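Local coordinates for protein amidohydrolase (Pseudomonas aeruginosa, PDB 2I5G) that probably hydrolyses dipeptides as a metal-dependent enzyme of the membrane dipeptidase (M19) family, built on a TIM-barrel framework, at residues A146-N149 against M154-L157; K163-V168 against V176-C181; E167-S172 against A202-F207; E196-I201 against M236-E241; E230-V235 against D242-G247. The protein carries 2 engineered substitutions. All blocks are in the same frame, centred on the assembly; numbering follows the deposited sequence.

Interaction 1 of 5, residues A146-N149 against M154-L157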
# COMPACT_ATOMS: atom_id res chain seq x y z
N ALA A 146 -7.83 -14.30 4.22
CA ALA A 146 -7.76 -15.55 4.95
C ALA A 146 -7.88 -15.35 6.46
O ALA A 146 -8.76 -15.94 7.09
CB ALA A 146 -6.45 -16.26 4.63
N GLU A 147 -7.01 -14.52 7.05
CA GLU A 147 -7.07 -14.27 8.49
C GLU A 147 -8.42 -13.70 8.91
O GLU A 147 -8.94 -14.05 9.97
CB GLU A 147 -5.96 -13.31 8.93
CG GLU A 147 -5.97 -13.03 10.44
CD GLU A 147 -5.54 -14.24 11.28
OE1 GLU A 147 -5.81 -15.39 10.87
OE2 GLU A 147 -4.95 -14.04 12.37
N MSE A 148 -9.00 -12.83 8.09
CA MSE A 148 -10.30 -12.25 8.40
C MSE A 148 -11.37 -13.34 8.47
O MSE A 148 -12.30 -13.26 9.28
CB MSE A 148 -10.69 -11.20 7.34
CG MSE A 148 -9.91 -9.90 7.46
SE MSE A 148 -10.34 -8.58 6.09
CE MSE A 148 -12.13 -8.15 6.66
N ASN A 149 -11.24 -14.37 7.62
CA ASN A 149 -12.20 -15.47 7.62
C ASN A 149 -12.03 -16.29 8.88
O ASN A 149 -13.00 -16.78 9.46
CB ASN A 149 -11.98 -16.39 6.41
CG ASN A 149 -12.38 -15.75 5.11
OD1 ASN A 149 -13.15 -14.79 5.09
ND2 ASN A 149 -11.87 -16.28 4.00
N MSE A 154 -16.12 -9.62 8.71
CA MSE A 154 -16.69 -9.62 7.37
C MSE A 154 -16.00 -8.69 6.39
O MSE A 154 -15.64 -7.56 6.74
CB MSE A 154 -18.17 -9.27 7.46
CG MSE A 154 -18.86 -9.18 6.13
SE MSE A 154 -20.78 -9.19 6.31
CE MSE A 154 -21.21 -10.08 4.65
N CYS A 155 -15.82 -9.18 5.17
CA CYS A 155 -15.18 -8.42 4.09
C CYS A 155 -16.20 -7.52 3.40
O CYS A 155 -17.26 -7.98 2.96
CB CYS A 155 -14.58 -9.37 3.06
SG CYS A 155 -13.26 -10.44 3.67
N ASP A 156 -15.88 -6.24 3.31
CA ASP A 156 -16.75 -5.25 2.68
C ASP A 156 -16.07 -4.77 1.41
O ASP A 156 -14.84 -4.62 1.37
CB ASP A 156 -17.01 -4.09 3.65
CG ASP A 156 -17.97 -3.06 3.09
OD1 ASP A 156 -18.98 -3.45 2.46
OD2 ASP A 156 -17.72 -1.85 3.29
N LEU A 157 -16.86 -4.52 0.36
CA LEU A 157 -16.31 -4.10 -0.92
C LEU A 157 -16.99 -2.92 -1.59
O LEU A 157 -16.77 -2.67 -2.78
CB LEU A 157 -16.33 -5.28 -1.88
CG LEU A 157 -15.63 -6.56 -1.43
CD1 LEU A 157 -16.08 -7.70 -2.31
CD2 LEU A 157 -14.11 -6.40 -1.46
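The flat group that Met148 meets is the peptide carbonyl of Met154, and it is met from above its plane: the terminal methyl CE of Met148 lies 3.6 Å from Met154 O and hangs over the carbonyl instead of approaching along its plane. The same methyl group also touches sulfur, since Met148 CE is 3.9 Å from Cys155 SG, an apolar contact. One methyl thus bridges the backbone of one strand residue and the side chain of the next, and the contact depends on the far end of a single long side chain. Met148, modelled as selenomethionine, leaves the helix pointing toward the strand. Its chain runs straight through CG and then bends at the selenium, chi3 69°, which swings CE onto the strand. On the other partner, chi1 of -63° sets Cys155 SG opposite the carbonyl carbon and beside the backbone N, where the methyl meets it. Met154 contributes its backbone alone, because its CB points away from the helix, and the side chain packs on Cys177. The helix is thus seated on the strand by an apolar tip, without polar pairing between the two segments. Helix 139-151 forms, with strands 113-117 and 154-156, a beta-alpha-beta unit. Met148 also rests on Val116 of the earlier strand, while Met154 and Asp156 share backbone hydrogen bonds with that strand. On its other side strand 154-156 is joined to strand 177-181 through Cys155 and Cys177.

Interaction 2 of 5, residues K163-V168 against V176-C181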
# COMPACT_ATOMS: atom_id res chain seq x y z
N LYS A 163 -11.98 -5.37 -10.26
CA LYS A 163 -10.98 -6.43 -10.34
C LYS A 163 -10.70 -7.03 -8.97
O LYS A 163 -10.79 -8.25 -8.79
CB LYS A 163 -9.66 -5.91 -10.93
CG LYS A 163 -9.54 -6.06 -12.44
CD LYS A 163 -10.42 -5.06 -13.20
CE LYS A 163 -9.80 -3.66 -13.21
NZ LYS A 163 -8.51 -3.62 -13.96
N THR A 164 -10.34 -6.20 -8.01
CA THR A 164 -10.04 -6.74 -6.69
C THR A 164 -11.31 -7.23 -5.99
O THR A 164 -11.27 -8.17 -5.20
CB THR A 164 -9.26 -5.72 -5.81
OG1 THR A 164 -9.74 -5.77 -4.46
CG2 THR A 164 -9.37 -4.32 -6.35
N SER A 165 -12.44 -6.61 -6.30
CA SER A 165 -13.69 -7.04 -5.68
C SER A 165 -14.01 -8.48 -6.05
O SER A 165 -14.35 -9.28 -5.19
CB SER A 165 -14.85 -6.14 -6.10
OG SER A 165 -14.89 -4.97 -5.30
N GLU A 166 -13.88 -8.82 -7.33
CA GLU A 166 -14.18 -10.18 -7.77
C GLU A 166 -13.27 -11.22 -7.15
O GLU A 166 -13.72 -12.31 -6.79
CB GLU A 166 -14.12 -10.29 -9.29
CG GLU A 166 -14.53 -11.67 -9.78
CD GLU A 166 -14.44 -11.83 -11.28
OE1 GLU A 166 -15.06 -11.00 -12.00
OE2 GLU A 166 -13.77 -12.78 -11.74
N GLU A 167 -11.98 -10.91 -7.04
CA GLU A 167 -11.03 -11.85 -6.46
C GLU A 167 -11.38 -12.12 -5.00
O GLU A 167 -11.30 -13.25 -4.53
CB GLU A 167 -9.61 -11.30 -6.57
CG GLU A 167 -9.08 -11.31 -8.00
CD GLU A 167 -7.78 -10.54 -8.17
OE1 GLU A 167 -6.81 -10.83 -7.46
OE2 GLU A 167 -7.74 -9.63 -9.03
N VAL A 168 -11.79 -11.07 -4.29
CA VAL A 168 -12.16 -11.21 -2.89
C VAL A 168 -13.39 -12.11 -2.73
O VAL A 168 -13.46 -12.93 -1.81
CB VAL A 168 -12.45 -9.82 -2.25
CG1 VAL A 168 -13.00 -9.98 -0.83
CG2 VAL A 168 -11.16 -9.00 -2.22
N VAL A 176 -19.28 -12.14 1.67
CA VAL A 176 -18.72 -10.79 1.72
C VAL A 176 -19.88 -9.85 1.41
O VAL A 176 -20.99 -10.31 1.13
CB VAL A 176 -17.59 -10.60 0.70
CG1 VAL A 176 -16.43 -11.54 1.03
CG2 VAL A 176 -18.10 -10.84 -0.70
N CYS A 177 -19.64 -8.55 1.43
CA CYS A 177 -20.75 -7.64 1.17
C CYS A 177 -20.37 -6.30 0.58
O CYS A 177 -19.19 -5.92 0.55
CB CYS A 177 -21.48 -7.37 2.48
SG CYS A 177 -20.46 -6.42 3.68
N TYR A 178 -21.39 -5.61 0.10
CA TYR A 178 -21.28 -4.25 -0.43
C TYR A 178 -22.20 -3.54 0.55
O TYR A 178 -23.35 -3.23 0.22
CB TYR A 178 -21.85 -4.12 -1.84
CG TYR A 178 -21.01 -4.70 -2.96
CD1 TYR A 178 -19.63 -4.49 -3.01
CD2 TYR A 178 -21.61 -5.42 -3.99
CE1 TYR A 178 -18.87 -5.00 -4.06
CE2 TYR A 178 -20.85 -5.93 -5.05
CZ TYR A 178 -19.49 -5.71 -5.07
OH TYR A 178 -18.74 -6.21 -6.12
N SER A 179 -21.70 -3.31 1.77
CA SER A 179 -22.47 -2.66 2.83
C SER A 179 -23.30 -1.48 2.37
O SER A 179 -24.40 -1.27 2.86
CB SER A 179 -21.53 -2.22 3.96
OG SER A 179 -20.62 -1.23 3.53
N HIS A 180 -22.77 -0.69 1.43
CA HIS A 180 -23.49 0.47 0.94
C HIS A 180 -23.15 0.84 -0.50
O HIS A 180 -22.08 1.38 -0.79
CB HIS A 180 -23.24 1.68 1.87
CG HIS A 180 -21.80 2.09 1.98
ND1 HIS A 180 -20.84 1.29 2.56
CD2 HIS A 180 -21.17 3.22 1.60
CE1 HIS A 180 -19.67 1.92 2.53
NE2 HIS A 180 -19.85 3.09 1.95
N CYS A 181 -24.07 0.57 -1.42
CA CYS A 181 -23.86 0.89 -2.82
C CYS A 181 -25.17 1.03 -3.58
O CYS A 181 -26.25 0.77 -3.05
CB CYS A 181 -23.02 -0.19 -3.49
SG CYS A 181 -23.90 -1.75 -3.58
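Ser165 OG, the polar atom nearest Tyr178 in this contact, is held by carbonyls of the loop just before its helix: it hydrogen-bonds Gly161 O, and more weakly Val160 O. That tie fixes the hydroxyl at the start of helix 162-171 and leaves it beside Tyr178 as a packing neighbour. Ser165 OG stands at the edge of the tyrosine ring, near the ring plane, 4.2 Å from Tyr178 CE1. Ser165 CB, 3.9 Å from Tyr178 OH, makes the nearest approach, and no hydrogen bond is formed across the pair. With chi1 at -75°, Tyr178 carries its ring beside the backbone N, so that the far end of the ring approaches the helix although its CB does not aim there. One turn further along the helix the contact becomes purely aliphatic: Val168 and Val176 face each other, and Val168 CG1 lies 4.2 Å from Val176 CG1. Leu157 lies against Ser165, Val168 and Tyr178 and so closes the join from the side of the preceding strand. Past Tyr178 the chain turns a corner, where Ser179 OG and His180 ND1 are hydrogen-bonded at 2.7 Å. His180 NE2 meets His159 NE2, and in M19 relatives histidines at such strand ends bind the active-site metal. A helix laid over the strand that follows it, with polar residues collected at the strand's C-terminal end, is characteristic of the beta/alpha barrel.

Interaction 3 of 5, residues E167-S172 against A202-F207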
# COMPACT_ATOMS: atom_id res chain seq x y z
N GLU A 167 -11.98 -10.91 -7.04
CA GLU A 167 -11.03 -11.85 -6.46
C GLU A 167 -11.38 -12.12 -5.00
O GLU A 167 -11.30 -13.25 -4.53
CB GLU A 167 -9.61 -11.30 -6.57
CG GLU A 167 -9.08 -11.31 -8.00
CD GLU A 167 -7.78 -10.54 -8.17
OE1 GLU A 167 -6.81 -10.83 -7.46
OE2 GLU A 167 -7.74 -9.63 -9.03
N VAL A 168 -11.79 -11.07 -4.29
CA VAL A 168 -12.16 -11.21 -2.89
C VAL A 168 -13.39 -12.11 -2.73
O VAL A 168 -13.46 -12.93 -1.81
CB VAL A 168 -12.45 -9.82 -2.25
CG1 VAL A 168 -13.00 -9.98 -0.83
CG2 VAL A 168 -11.16 -9.00 -2.22
N ILE A 169 -14.37 -11.97 -3.62
CA ILE A 169 -15.57 -12.80 -3.53
C ILE A 169 -15.22 -14.27 -3.74
O ILE A 169 -15.78 -15.16 -3.10
CB ILE A 169 -16.63 -12.39 -4.58
CG1 ILE A 169 -17.05 -10.93 -4.36
CG2 ILE A 169 -17.83 -13.33 -4.50
CD1 ILE A 169 -17.98 -10.39 -5.42
N LEU A 170 -14.28 -14.51 -4.65
CA LEU A 170 -13.84 -15.86 -4.99
C LEU A 170 -12.89 -16.46 -3.96
O LEU A 170 -12.76 -17.68 -3.88
CB LEU A 170 -13.16 -15.82 -6.36
CG LEU A 170 -13.85 -16.37 -7.62
CD1 LEU A 170 -15.36 -16.29 -7.51
CD2 LEU A 170 -13.35 -15.58 -8.82
N GLU A 171 -12.24 -15.61 -3.17
CA GLU A 171 -11.27 -16.06 -2.17
C GLU A 171 -11.83 -16.32 -0.77
O GLU A 171 -11.40 -17.26 -0.10
CB GLU A 171 -10.12 -15.04 -2.10
CG GLU A 171 -9.20 -15.12 -0.88
CD GLU A 171 -8.21 -16.26 -0.94
OE1 GLU A 171 -7.53 -16.42 -1.97
OE2 GLU A 171 -8.11 -17.00 0.06
N SER A 172 -12.77 -15.50 -0.32
CA SER A 172 -13.32 -15.68 1.02
C SER A 172 -14.20 -16.91 1.10
O SER A 172 -14.91 -17.25 0.15
CB SER A 172 -14.14 -14.47 1.45
OG SER A 172 -15.38 -14.45 0.77
N ALA A 202 -24.29 -12.13 -5.32
CA ALA A 202 -25.39 -12.85 -4.70
C ALA A 202 -25.25 -14.35 -4.98
O ALA A 202 -25.49 -15.18 -4.11
CB ALA A 202 -26.72 -12.33 -5.23
N ASP A 203 -24.85 -14.69 -6.21
CA ASP A 203 -24.68 -16.09 -6.57
C ASP A 203 -23.66 -16.78 -5.68
O ASP A 203 -23.78 -17.97 -5.40
CB ASP A 203 -24.26 -16.23 -8.04
CG ASP A 203 -25.43 -16.09 -8.99
OD1 ASP A 203 -26.50 -16.65 -8.70
OD2 ASP A 203 -25.27 -15.43 -10.04
N HIS A 204 -22.67 -16.02 -5.23
CA HIS A 204 -21.64 -16.57 -4.36
C HIS A 204 -21.97 -16.39 -2.88
O HIS A 204 -21.08 -16.25 -2.05
CB HIS A 204 -20.28 -15.92 -4.68
CG HIS A 204 -19.73 -16.32 -6.02
ND1 HIS A 204 -20.21 -15.80 -7.21
CD2 HIS A 204 -18.78 -17.23 -6.37
CE1 HIS A 204 -19.59 -16.38 -8.22
NE2 HIS A 204 -18.72 -17.24 -7.74
N GLY A 205 -23.27 -16.39 -2.57
CA GLY A 205 -23.71 -16.25 -1.20
C GLY A 205 -23.45 -14.90 -0.57
O GLY A 205 -23.46 -14.76 0.66
N GLY A 206 -23.22 -13.89 -1.41
CA GLY A 206 -22.94 -12.56 -0.91
C GLY A 206 -24.15 -11.78 -0.42
O GLY A 206 -25.29 -12.23 -0.53
N PHE A 207 -23.89 -10.59 0.11
CA PHE A 207 -24.94 -9.73 0.64
C PHE A 207 -24.79 -8.34 0.05
O PHE A 207 -23.68 -7.94 -0.31
CB PHE A 207 -24.83 -9.67 2.17
CG PHE A 207 -25.98 -8.98 2.83
CD1 PHE A 207 -27.22 -9.60 2.92
CD2 PHE A 207 -25.84 -7.69 3.33
CE1 PHE A 207 -28.30 -8.95 3.50
CE2 PHE A 207 -26.91 -7.03 3.91
CZ PHE A 207 -28.15 -7.65 4.00
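Two first torsions bring Ile169 and His204 together. In Ile169, chi1 of -61° turns the branch methyl CG2 to the side remote from the backbone N, and it is this methyl that meets the histidine. In His204, chi1 of -69° lays the ring back beside its own N. The result is a crossing at about a right angle, with Ile169 CG2 3.6 Å from His204 CB and 3.9 Å from His204 CG. Leu170 adds a second methyl near the far end of the imidazole, where Leu170 CD1 is 3.5 Å from His204 NE2. This exposed leucine also touches a crystal neighbour, so its pose carries less weight. The ring itself is steadied by the helix it follows: His204 ND1 hydrogen-bonds Phe200 O, and the two rings meet at a moderate tilt. His204 is the first residue past helix 195-203, and Gly205 takes a positive phi as the chain reverses, with Gly205 N bonded to Ala202 O at 3.0 Å. The contact therefore joins the last turn of helix 162-171 to the C-terminal end of helix 195-203, two neighbouring outer helices of the barrel. Ile169 also rests on Ile201, and beyond the turn Phe207 opens strand 207-210, which pairs with Val176 and Tyr178.

Interaction 4 of 5, residues E196-I201 against M236-E241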
# COMPACT_ATOMS: atom_id res chain seq x y z
N GLU A 196 -24.40 -7.31 -13.63
CA GLU A 196 -23.55 -8.49 -13.64
C GLU A 196 -22.85 -8.63 -12.29
O GLU A 196 -22.74 -9.73 -11.75
CB GLU A 196 -22.53 -8.42 -14.78
CG GLU A 196 -21.96 -7.02 -15.03
CD GLU A 196 -22.80 -6.19 -16.00
OE1 GLU A 196 -22.70 -6.41 -17.23
OE2 GLU A 196 -23.57 -5.32 -15.54
N GLU A 197 -22.40 -7.51 -11.75
CA GLU A 197 -21.70 -7.51 -10.46
C GLU A 197 -22.62 -7.90 -9.32
O GLU A 197 -22.26 -8.71 -8.46
CB GLU A 197 -21.12 -6.13 -10.18
CG GLU A 197 -19.90 -5.80 -10.98
CD GLU A 197 -19.30 -4.46 -10.59
OE1 GLU A 197 -19.88 -3.42 -10.96
OE2 GLU A 197 -18.26 -4.46 -9.89
N LEU A 198 -23.80 -7.29 -9.29
CA LEU A 198 -24.78 -7.57 -8.25
C LEU A 198 -25.22 -9.03 -8.29
O LEU A 198 -25.48 -9.64 -7.26
CB LEU A 198 -25.99 -6.67 -8.42
CG LEU A 198 -25.75 -5.17 -8.25
CD1 LEU A 198 -27.00 -4.43 -8.65
CD2 LEU A 198 -25.36 -4.84 -6.80
N LYS A 199 -25.30 -9.59 -9.49
CA LYS A 199 -25.73 -10.97 -9.65
C LYS A 199 -24.62 -11.91 -9.24
O LYS A 199 -24.87 -12.98 -8.67
CB LYS A 199 -26.15 -11.24 -11.10
CG LYS A 199 -26.46 -12.70 -11.40
CD LYS A 199 -27.02 -12.88 -12.81
CE LYS A 199 -26.77 -14.29 -13.34
NZ LYS A 199 -27.37 -15.35 -12.49
N PHE A 200 -23.38 -11.50 -9.52
CA PHE A 200 -22.21 -12.30 -9.20
C PHE A 200 -21.97 -12.42 -7.69
O PHE A 200 -21.56 -13.48 -7.21
CB PHE A 200 -20.97 -11.70 -9.86
CG PHE A 200 -19.73 -12.55 -9.74
CD1 PHE A 200 -19.44 -13.51 -10.70
CD2 PHE A 200 -18.85 -12.38 -8.67
CE1 PHE A 200 -18.29 -14.31 -10.59
CE2 PHE A 200 -17.70 -13.17 -8.55
CZ PHE A 200 -17.42 -14.13 -9.51
N ILE A 201 -22.21 -11.35 -6.94
CA ILE A 201 -21.97 -11.42 -5.50
C ILE A 201 -23.08 -12.18 -4.78
O ILE A 201 -22.84 -12.80 -3.75
CB ILE A 201 -21.81 -10.02 -4.86
CG1 ILE A 201 -21.37 -10.19 -3.40
CG2 ILE A 201 -23.13 -9.25 -4.93
CD1 ILE A 201 -21.21 -8.88 -2.65
N MSE A 236 -33.09 -5.85 -5.41
CA MSE A 236 -33.70 -7.08 -4.95
C MSE A 236 -34.17 -7.92 -6.13
O MSE A 236 -34.36 -9.13 -6.01
CB MSE A 236 -34.89 -6.78 -4.03
CG MSE A 236 -35.51 -8.03 -3.44
SE MSE A 236 -36.86 -7.65 -2.12
CE MSE A 236 -38.35 -7.40 -3.33
N ASN A 237 -34.35 -7.28 -7.28
CA ASN A 237 -34.78 -7.98 -8.48
C ASN A 237 -33.67 -8.88 -9.02
O ASN A 237 -33.94 -9.85 -9.74
CB ASN A 237 -35.21 -6.98 -9.55
CG ASN A 237 -35.45 -7.63 -10.91
OD1 ASN A 237 -36.28 -8.52 -11.05
ND2 ASN A 237 -34.71 -7.18 -11.92
N ILE A 238 -32.42 -8.56 -8.68
CA ILE A 238 -31.26 -9.33 -9.13
C ILE A 238 -30.72 -10.21 -8.01
O ILE A 238 -30.47 -11.40 -8.18
CB ILE A 238 -30.13 -8.39 -9.59
CG1 ILE A 238 -30.62 -7.50 -10.73
CG2 ILE A 238 -28.91 -9.20 -10.04
CD1 ILE A 238 -29.67 -6.39 -11.07
N VAL A 239 -30.53 -9.58 -6.85
CA VAL A 239 -29.99 -10.23 -5.65
C VAL A 239 -30.92 -11.24 -4.96
O VAL A 239 -30.48 -12.28 -4.48
CB VAL A 239 -29.57 -9.13 -4.62
CG1 VAL A 239 -29.34 -9.75 -3.25
CG2 VAL A 239 -28.32 -8.42 -5.10
N GLY A 240 -32.21 -10.93 -4.90
CA GLY A 240 -33.14 -11.83 -4.24
C GLY A 240 -33.46 -11.31 -2.84
O GLY A 240 -32.71 -10.51 -2.29
N GLU A 241 -34.56 -11.79 -2.25
CA GLU A 241 -34.96 -11.31 -0.94
C GLU A 241 -34.13 -11.77 0.25
O GLU A 241 -34.40 -11.36 1.37
CB GLU A 241 -36.42 -11.64 -0.67
CG GLU A 241 -36.79 -13.09 -0.80
CD GLU A 241 -38.22 -13.35 -0.38
OE1 GLU A 241 -38.48 -13.37 0.84
OE2 GLU A 241 -39.09 -13.52 -1.26
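Apolar packing dominates the meeting of Leu198 and Lys199 with Ile238 and Val239. Ile238 is central to the contact, and its two branches do separate work. The methyl CG2, placed opposite the backbone N by chi1 of -59°, presses on the opposing helix at the start of the lysine side chain, with Ile238 CG2 3.6 Å from Lys199 CB. The longer branch ends against leucine, where Ile238 CD1 lies 4.1 Å from Leu198 CD1, the two side chains crossing at about a right angle. Val239 completes the apolar part more loosely: its CG2 is 4.4 Å from Leu198 CB.

These are successive outer helices of the TIM barrel, 195-203 and 225-239, and between the paired residues their backbones come near, with Lys199 CA and Ile238 CA 5.8 Å apart. Beneath them both Ile201 and Val239 rest on Val208 of strand 207-210.

Side chain also meets backbone, Val239 CG2 lying 3.8 Å from Leu198 O. Helix 225-239 itself is ended by a backbone bond of its own: Gly240, the first residue to leave it, holds Met236 O through its N at 3.0 Å while adopting a positive phi of 101°.

Charged groups stay at the margin. Lys199 takes part through CA and CB, for its chain runs off to a salt bridge between NZ and Asp203. Glu241, past the glycine, pairs instead with Arg305 and Lys309 of helix 304-323.

Interaction 5 of 5, residues E230-V235 against D242-G247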
# COMPACT_ATOMS: atom_id res chain seq x y z
N GLU A 230 -37.17 2.52 -4.92
CA GLU A 230 -37.04 2.11 -6.31
C GLU A 230 -35.71 1.38 -6.53
O GLU A 230 -35.67 0.31 -7.14
CB GLU A 230 -37.10 3.33 -7.23
CG GLU A 230 -36.76 3.05 -8.68
CD GLU A 230 -36.83 4.29 -9.56
OE1 GLU A 230 -36.43 4.21 -10.75
OE2 GLU A 230 -37.29 5.35 -9.07
N ALA A 231 -34.64 1.97 -6.02
CA ALA A 231 -33.32 1.37 -6.17
C ALA A 231 -33.24 0.08 -5.36
O ALA A 231 -32.62 -0.89 -5.79
CB ALA A 231 -32.24 2.35 -5.72
N ILE A 232 -33.88 0.06 -4.20
CA ILE A 232 -33.86 -1.13 -3.35
C ILE A 232 -34.62 -2.28 -4.00
O ILE A 232 -34.29 -3.45 -3.79
CB ILE A 232 -34.46 -0.83 -1.96
CG1 ILE A 232 -33.51 0.08 -1.18
CG2 ILE A 232 -34.71 -2.12 -1.18
CD1 ILE A 232 -33.99 0.46 0.17
N GLU A 233 -35.62 -1.94 -4.81
CA GLU A 233 -36.39 -2.96 -5.49
C GLU A 233 -35.65 -3.45 -6.74
O GLU A 233 -35.72 -4.62 -7.09
CB GLU A 233 -37.77 -2.40 -5.84
CG GLU A 233 -38.53 -1.93 -4.60
CD GLU A 233 -39.78 -1.11 -4.91
OE1 GLU A 233 -39.72 -0.21 -5.78
OE2 GLU A 233 -40.82 -1.35 -4.27
N TYR A 234 -34.91 -2.54 -7.38
CA TYR A 234 -34.13 -2.87 -8.56
C TYR A 234 -33.10 -3.91 -8.16
O TYR A 234 -32.91 -4.91 -8.85
CB TYR A 234 -33.42 -1.63 -9.11
CG TYR A 234 -32.56 -1.86 -10.33
CD1 TYR A 234 -33.08 -1.77 -11.62
CD2 TYR A 234 -31.20 -2.17 -10.20
CE1 TYR A 234 -32.28 -1.98 -12.75
CE2 TYR A 234 -30.39 -2.38 -11.32
CZ TYR A 234 -30.93 -2.28 -12.60
OH TYR A 234 -30.12 -2.48 -13.70
N VAL A 235 -32.42 -3.66 -7.04
CA VAL A 235 -31.38 -4.56 -6.55
C VAL A 235 -31.96 -5.89 -6.11
O VAL A 235 -31.39 -6.94 -6.39
CB VAL A 235 -30.59 -3.94 -5.36
CG1 VAL A 235 -29.66 -4.97 -4.74
CG2 VAL A 235 -29.78 -2.74 -5.84
N ASP A 242 -33.13 -12.61 0.02
CA ASP A 242 -32.31 -13.08 1.13
C ASP A 242 -30.92 -12.45 1.20
O ASP A 242 -30.23 -12.60 2.20
CB ASP A 242 -32.20 -14.60 1.08
CG ASP A 242 -33.46 -15.30 1.54
OD1 ASP A 242 -33.56 -16.53 1.35
OD2 ASP A 242 -34.35 -14.63 2.11
N ALA A 243 -30.53 -11.72 0.16
CA ALA A 243 -29.22 -11.09 0.14
C ALA A 243 -29.24 -9.56 0.02
O ALA A 243 -28.28 -8.95 -0.46
CB ALA A 243 -28.41 -11.67 -1.00
N ILE A 244 -30.32 -8.94 0.48
CA ILE A 244 -30.45 -7.49 0.40
C ILE A 244 -30.74 -6.85 1.75
O ILE A 244 -31.43 -7.41 2.59
CB ILE A 244 -31.57 -7.10 -0.60
CG1 ILE A 244 -31.56 -5.60 -0.84
CG2 ILE A 244 -32.93 -7.52 -0.05
CD1 ILE A 244 -32.64 -5.14 -1.79
N GLY A 245 -30.19 -5.65 1.96
CA GLY A 245 -30.39 -4.95 3.22
C GLY A 245 -30.17 -3.45 3.07
O GLY A 245 -29.98 -2.95 1.96
N ILE A 246 -30.19 -2.74 4.19
CA ILE A 246 -29.99 -1.30 4.18
C ILE A 246 -28.60 -0.85 4.60
O ILE A 246 -28.00 -1.43 5.51
CB ILE A 246 -31.03 -0.61 5.10
CG1 ILE A 246 -32.42 -0.76 4.49
CG2 ILE A 246 -30.70 0.86 5.28
CD1 ILE A 246 -32.54 -0.21 3.08
N GLY A 247 -28.10 0.17 3.92
CA GLY A 247 -26.79 0.76 4.21
C GLY A 247 -26.89 2.24 3.83
O GLY A 247 -26.25 2.70 2.88
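Ile244 faces Ile232 and Val235 across a beta-alpha-beta unit, in which helix 225-239 connects strand 207-210 to strand 244-246 and packs back on the strand it leads into. The short segments run nearly antiparallel, at 157°, with axes 9.4 Å apart. From CB, Ile244 heads straight for the helix. CG1 continues outward, set opposite the backbone N with chi1 at -171°, and the fully extended chi2 carries the tip to its limit, so that CD1 does the touching. That methyl enters between two residues of one helical turn: Ile244 CD1 is 3.7 Å from Ile232 CG2 and 4.2 Å from Val235 CG1, and it also lies close to the carbonyl O of Ile232. Its isoleucine partner is crossed at about a right angle, the valine more obliquely. All these side chains are buried, with Val310 of helix 304-323 touching both Ile232 and Ile244, and Val208 and Val210 of the earlier strand lying against Val235. Two residues along the strand a second methyl pair repeats the theme, where the other branch of Ile232 turns from Ile244 and its CD1 meets Ile246 CD1.

In the fold
The five contacts follow the chain around one flank of the barrel, with helices 162-171, 195-203 and 225-239 each serving two contacts. Interactions 2 and 3 share Glu167 and Val168 and have centres 8 Å apart; those of interactions 4 and 5 are 9 Å apart. Ile201 of interaction 4 reaches the strand of interaction 2, its CD1 3.7 Å from Tyr178 CD2. Interaction 1 links to interaction 2 through a probable hydrogen bond, Leu157 N to Cys177 O at 2.7 Å. Interactions 1 and 5 do not touch, their centres being 22 Å apart. His180, at the probable active-site end, approaches the strand end of interaction 5, with His180 CB 3.3 Å from Gly247 O.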